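Long-range contact in aminofutalosine deaminase (Helicobacter pylori, PDB 7LKK), which deaminates aminofutalosine in the menaquinone pathway, as a metal-dependent hydrolase of the amidohydrolase family that is held here with iron(III) and methylthio-coformycin: residues 263-276 with 286-299. Sequence-based numbering, arbitrary orientation.
Sequences IDMFKDTHTLFVHN and RIKSQVKNAFLITC. With EDO (1,2-ethanediol), chain H.
Phe273 and Ile287 meet where strand 269-275 packs against helix 281-291: Ile287 CG2 stands over the ring face, 4.2 Å from its centroid and 20° off the normal. With chi1 at -79°, CG of Phe273 lies anti to its carbonyl carbon, and the ring extends beneath the helix until CE1 reaches Val291 CG2 at 3.8 Å. Ile263 tightens this core, its CD1 touching Ile287 CG1 at 3.7 Å as the two side chains cross at about a right angle; Phe222 of strand 218-222 meets the Phe273 ring edge-to-face.

Parallel pairing with strand 294-298 is firmest beyond Leu272. Phe273 N donates to Phe295 O, and His275 N to Ile297 O. Phe273 O takes Ile297 N at 2.8 Å and, from the opposite face of its carbonyl plane, Asn276 ND2, so two bonds grip one buried oxygen. Toward the strands' beginnings the pairing slackens, Thr271 N to Asn293 O being a weak 3.4 Å bond.

That end borders solvent, and charges replace apolar packing. Arg286 grips Asp264 side-on, NE to OD1 and NH2 to OD2 (3.0 Å), each oxygen using its syn lone pair and the two planes lying only 18° apart. Lys292 NZ reaches Asp268 OD2 at 3.0 Å, but tilted out of the carboxylate plane, a less regular salt bridge. Phe295 CE2 sits 3.2 Å above the His270 ring plane, while His270 NE2 bonds Ala371 O.

At the other end the His275 ring, one face covered by Val274 CG1, lies beside the iron ligands His221 and Asp328, and its NE2 hydrogen-bonds the inhibitor. Strand, helix and parallel strand form a beta-alpha-beta unit of the amidohydrolase TIM barrel, with the active site at the strands' C-terminal ends.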
# COMPACT_ATOMS: atom_id res chain seq x y z
N ILE A 263 -5.11 1.89 32.07
CA ILE A 263 -3.69 2.25 31.92
C ILE A 263 -2.95 2.07 33.24
O ILE A 263 -1.84 1.54 33.28
CB ILE A 263 -3.56 3.69 31.40
CG1 ILE A 263 -4.09 3.81 29.97
CG2 ILE A 263 -2.11 4.17 31.49
CD1 ILE A 263 -4.38 5.23 29.55
N ASP A 264 -3.56 2.51 34.35
CA ASP A 264 -2.87 2.51 35.64
C ASP A 264 -2.48 1.12 36.10
O ASP A 264 -1.55 0.99 36.90
CB ASP A 264 -3.74 3.20 36.70
CG ASP A 264 -3.89 4.69 36.46
OD1 ASP A 264 -3.25 5.20 35.51
OD2 ASP A 264 -4.64 5.34 37.21
N MET A 265 -3.17 0.07 35.62
CA MET A 265 -2.78 -1.29 35.97
C MET A 265 -1.34 -1.59 35.58
O MET A 265 -0.67 -2.38 36.25
CB MET A 265 -3.71 -2.30 35.29
CG MET A 265 -5.12 -2.37 35.85
SD MET A 265 -5.96 -3.84 35.26
CE MET A 265 -5.76 -3.65 33.49
N PHE A 266 -0.86 -0.98 34.49
CA PHE A 266 0.47 -1.24 33.97
C PHE A 266 1.50 -0.25 34.49
O PHE A 266 2.59 -0.13 33.91
CB PHE A 266 0.44 -1.22 32.44
CG PHE A 266 -0.52 -2.21 31.84
CD1 PHE A 266 -0.10 -3.49 31.50
CD2 PHE A 266 -1.85 -1.87 31.64
CE1 PHE A 266 -0.98 -4.40 30.96
CE2 PHE A 266 -2.74 -2.79 31.10
CZ PHE A 266 -2.30 -4.05 30.75
N LYS A 267 1.19 0.46 35.57
CA LYS A 267 2.11 1.43 36.15
C LYS A 267 3.45 0.79 36.48
O LYS A 267 3.51 -0.28 37.08
CB LYS A 267 1.49 2.05 37.41
CG LYS A 267 2.41 2.98 38.17
CD LYS A 267 1.63 3.89 39.10
CE LYS A 267 2.12 3.75 40.54
NZ LYS A 267 1.45 2.61 41.24
N ASP A 268 4.53 1.46 36.07
CA ASP A 268 5.90 1.01 36.31
C ASP A 268 6.13 -0.40 35.79
O ASP A 268 6.53 -1.31 36.51
CB ASP A 268 6.25 1.11 37.80
CG ASP A 268 6.08 2.51 38.36
OD1 ASP A 268 5.35 2.67 39.36
OD2 ASP A 268 6.67 3.45 37.80
N THR A 269 5.87 -0.57 34.49
CA THR A 269 6.08 -1.84 33.81
C THR A 269 6.74 -1.58 32.46
O THR A 269 6.86 -0.44 32.01
CB THR A 269 4.76 -2.61 33.60
OG1 THR A 269 3.83 -1.78 32.91
CG2 THR A 269 4.16 -3.05 34.93
N HIS A 270 7.17 -2.66 31.82
CA HIS A 270 7.62 -2.65 30.42
C HIS A 270 6.48 -3.26 29.60
O HIS A 270 6.40 -4.48 29.45
CB HIS A 270 8.93 -3.42 30.27
CG HIS A 270 9.47 -3.44 28.87
ND1 HIS A 270 10.77 -3.08 28.58
CD2 HIS A 270 8.90 -3.79 27.69
CE1 HIS A 270 10.97 -3.20 27.28
NE2 HIS A 270 9.85 -3.62 26.72
N THR A 271 5.61 -2.41 29.07
CA THR A 271 4.39 -2.86 28.41
C THR A 271 4.28 -2.27 27.01
O THR A 271 4.43 -1.05 26.83
CB THR A 271 3.15 -2.49 29.22
OG1 THR A 271 3.21 -3.12 30.51
CG2 THR A 271 1.88 -2.95 28.51
N LEU A 272 4.02 -3.12 26.03
CA LEU A 272 3.72 -2.69 24.67
C LEU A 272 2.24 -2.38 24.54
O LEU A 272 1.39 -3.21 24.90
CB LEU A 272 4.12 -3.76 23.65
CG LEU A 272 5.59 -3.95 23.25
CD1 LEU A 272 6.43 -4.44 24.42
CD2 LEU A 272 5.69 -4.91 22.08
N PHE A 273 1.92 -1.19 24.05
CA PHE A 273 0.55 -0.77 23.78
C PHE A 273 0.35 -0.73 22.27
O PHE A 273 1.02 0.04 21.58
CB PHE A 273 0.25 0.59 24.40
CG PHE A 273 -0.02 0.54 25.87
CD1 PHE A 273 1.03 0.48 26.78
CD2 PHE A 273 -1.32 0.55 26.35
CE1 PHE A 273 0.78 0.43 28.14
CE2 PHE A 273 -1.57 0.50 27.71
CZ PHE A 273 -0.52 0.44 28.60
N VAL A 274 -0.55 -1.57 21.76
CA VAL A 274 -0.74 -1.78 20.33
C VAL A 274 -1.95 -0.99 19.86
O VAL A 274 -2.97 -0.91 20.56
CB VAL A 274 -0.89 -3.27 20.01
CG1 VAL A 274 -0.96 -3.50 18.50
CG2 VAL A 274 0.26 -4.07 20.62
N HIS A 275 -1.83 -0.40 18.66
CA HIS A 275 -2.88 0.32 17.93
C HIS A 275 -3.02 1.76 18.42
O HIS A 275 -2.37 2.66 17.89
CB HIS A 275 -4.21 -0.44 17.99
CG HIS A 275 -4.12 -1.83 17.46
ND1 HIS A 275 -3.67 -2.12 16.19
CD2 HIS A 275 -4.41 -3.03 18.03
CE1 HIS A 275 -3.70 -3.42 16.00
NE2 HIS A 275 -4.14 -4.00 17.10
N ASN A 276 -3.88 2.00 19.42
CA ASN A 276 -3.99 3.26 20.15
C ASN A 276 -4.57 4.42 19.35
O ASN A 276 -4.49 5.57 19.82
CB ASN A 276 -2.64 3.72 20.72
CG ASN A 276 -1.83 2.59 21.33
OD1 ASN A 276 -2.10 2.15 22.44
ND2 ASN A 276 -0.81 2.13 20.60
N ARG A 286 -0.87 9.88 29.80
CA ARG A 286 -1.04 9.03 30.97
C ARG A 286 -0.25 7.73 30.82
O ARG A 286 0.37 7.26 31.78
CB ARG A 286 -2.52 8.73 31.19
CG ARG A 286 -2.83 7.99 32.48
CD ARG A 286 -2.92 8.94 33.65
NE ARG A 286 -3.54 8.32 34.82
CZ ARG A 286 -4.01 9.00 35.86
NH1 ARG A 286 -3.94 10.32 35.88
NH2 ARG A 286 -4.55 8.36 36.89
N ILE A 287 -0.28 7.14 29.63
CA ILE A 287 0.50 5.93 29.36
C ILE A 287 1.98 6.21 29.60
O ILE A 287 2.67 5.43 30.28
CB ILE A 287 0.25 5.44 27.93
CG1 ILE A 287 -1.15 4.84 27.79
CG2 ILE A 287 1.30 4.42 27.52
CD1 ILE A 287 -1.53 4.54 26.35
N LYS A 288 2.48 7.32 29.07
CA LYS A 288 3.89 7.66 29.19
C LYS A 288 4.29 7.86 30.65
O LYS A 288 5.31 7.32 31.10
CB LYS A 288 4.19 8.91 28.37
CG LYS A 288 5.47 9.63 28.76
CD LYS A 288 6.60 9.33 27.80
CE LYS A 288 7.73 10.34 27.96
NZ LYS A 288 8.76 10.21 26.89
N SER A 289 3.50 8.64 31.40
CA SER A 289 3.88 8.98 32.76
C SER A 289 3.67 7.83 33.74
O SER A 289 4.43 7.69 34.70
CB SER A 289 3.11 10.22 33.23
OG SER A 289 1.72 9.96 33.28
N GLN A 290 2.64 7.00 33.52
CA GLN A 290 2.33 5.93 34.46
C GLN A 290 3.15 4.67 34.20
O GLN A 290 3.69 4.07 35.13
CB GLN A 290 0.84 5.61 34.41
CG GLN A 290 -0.05 6.66 35.06
CD GLN A 290 0.15 6.75 36.56
OE1 GLN A 290 -0.44 6.00 37.33
NE2 GLN A 290 1.00 7.69 36.99
N VAL A 291 3.26 4.26 32.93
CA VAL A 291 3.92 2.99 32.63
C VAL A 291 5.44 3.13 32.71
O VAL A 291 6.14 2.15 32.99
CB VAL A 291 3.46 2.48 31.25
CG1 VAL A 291 4.16 1.18 30.87
CG2 VAL A 291 1.95 2.28 31.25
N LYS A 292 5.97 4.33 32.46
CA LYS A 292 7.40 4.65 32.51
C LYS A 292 8.16 4.04 31.33
O LYS A 292 8.95 4.73 30.68
CB LYS A 292 8.04 4.18 33.82
CG LYS A 292 7.46 4.77 35.09
CD LYS A 292 7.37 6.28 35.06
CE LYS A 292 6.96 6.81 36.43
NZ LYS A 292 5.70 6.18 36.92
N ASN A 293 7.93 2.76 31.05
CA ASN A 293 8.58 2.10 29.92
C ASN A 293 7.55 1.54 28.94
O ASN A 293 7.53 0.34 28.66
CB ASN A 293 9.51 0.99 30.42
CG ASN A 293 10.83 1.53 30.95
OD1 ASN A 293 11.63 2.08 30.20
ND2 ASN A 293 11.05 1.39 32.25
N ALA A 294 6.69 2.41 28.42
CA ALA A 294 5.69 2.03 27.44
C ALA A 294 6.26 2.08 26.02
O ALA A 294 7.17 2.86 25.73
CB ALA A 294 4.47 2.93 27.54
N PHE A 295 5.70 1.25 25.15
CA PHE A 295 6.14 1.16 23.76
C PHE A 295 4.90 1.08 22.86
O PHE A 295 4.21 0.06 22.86
CB PHE A 295 7.05 -0.04 23.54
CG PHE A 295 8.37 0.07 24.24
CD1 PHE A 295 9.45 0.70 23.63
CD2 PHE A 295 8.54 -0.44 25.52
CE1 PHE A 295 10.67 0.80 24.27
CE2 PHE A 295 9.76 -0.33 26.17
CZ PHE A 295 10.82 0.29 25.54
N LEU A 296 4.64 2.14 22.10
CA LEU A 296 3.51 2.15 21.19
C LEU A 296 3.84 1.34 19.94
O LEU A 296 4.88 1.54 19.31
CB LEU A 296 3.15 3.58 20.80
CG LEU A 296 2.69 4.50 21.93
CD1 LEU A 296 2.09 5.78 21.36
CD2 LEU A 296 1.68 3.80 22.83
N ILE A 297 2.94 0.42 19.59
CA ILE A 297 3.06 -0.40 18.38
C ILE A 297 1.93 -0.01 17.44
O ILE A 297 0.77 0.06 17.85
CB ILE A 297 3.02 -1.90 18.71
CG1 ILE A 297 3.90 -2.22 19.92
CG2 ILE A 297 3.44 -2.72 17.49
CD1 ILE A 297 5.38 -2.01 19.70
N THR A 298 2.27 0.24 16.18
CA THR A 298 1.29 0.65 15.19
C THR A 298 1.22 -0.37 14.06
O THR A 298 2.25 -0.88 13.60
CB THR A 298 1.60 2.06 14.65
OG1 THR A 298 0.52 2.50 13.81
CG2 THR A 298 2.91 2.08 13.87
N CYS A 299 0.00 -0.68 13.62
CA CYS A 299 -0.25 -1.66 12.56
C CYS A 299 -1.10 -0.99 11.50
O CYS A 299 -2.34 -1.05 11.56
CB CYS A 299 -0.92 -2.91 13.12
SG CYS A 299 -0.06 -3.66 14.54
C1 EDO H . 6.86 -5.61 34.46
O1 EDO H . 7.02 -5.32 33.06
C2 EDO H . 7.97 -6.54 34.92
O2 EDO H . 7.76 -7.85 34.37
O HOH W 1 -1.72 1.90 15.32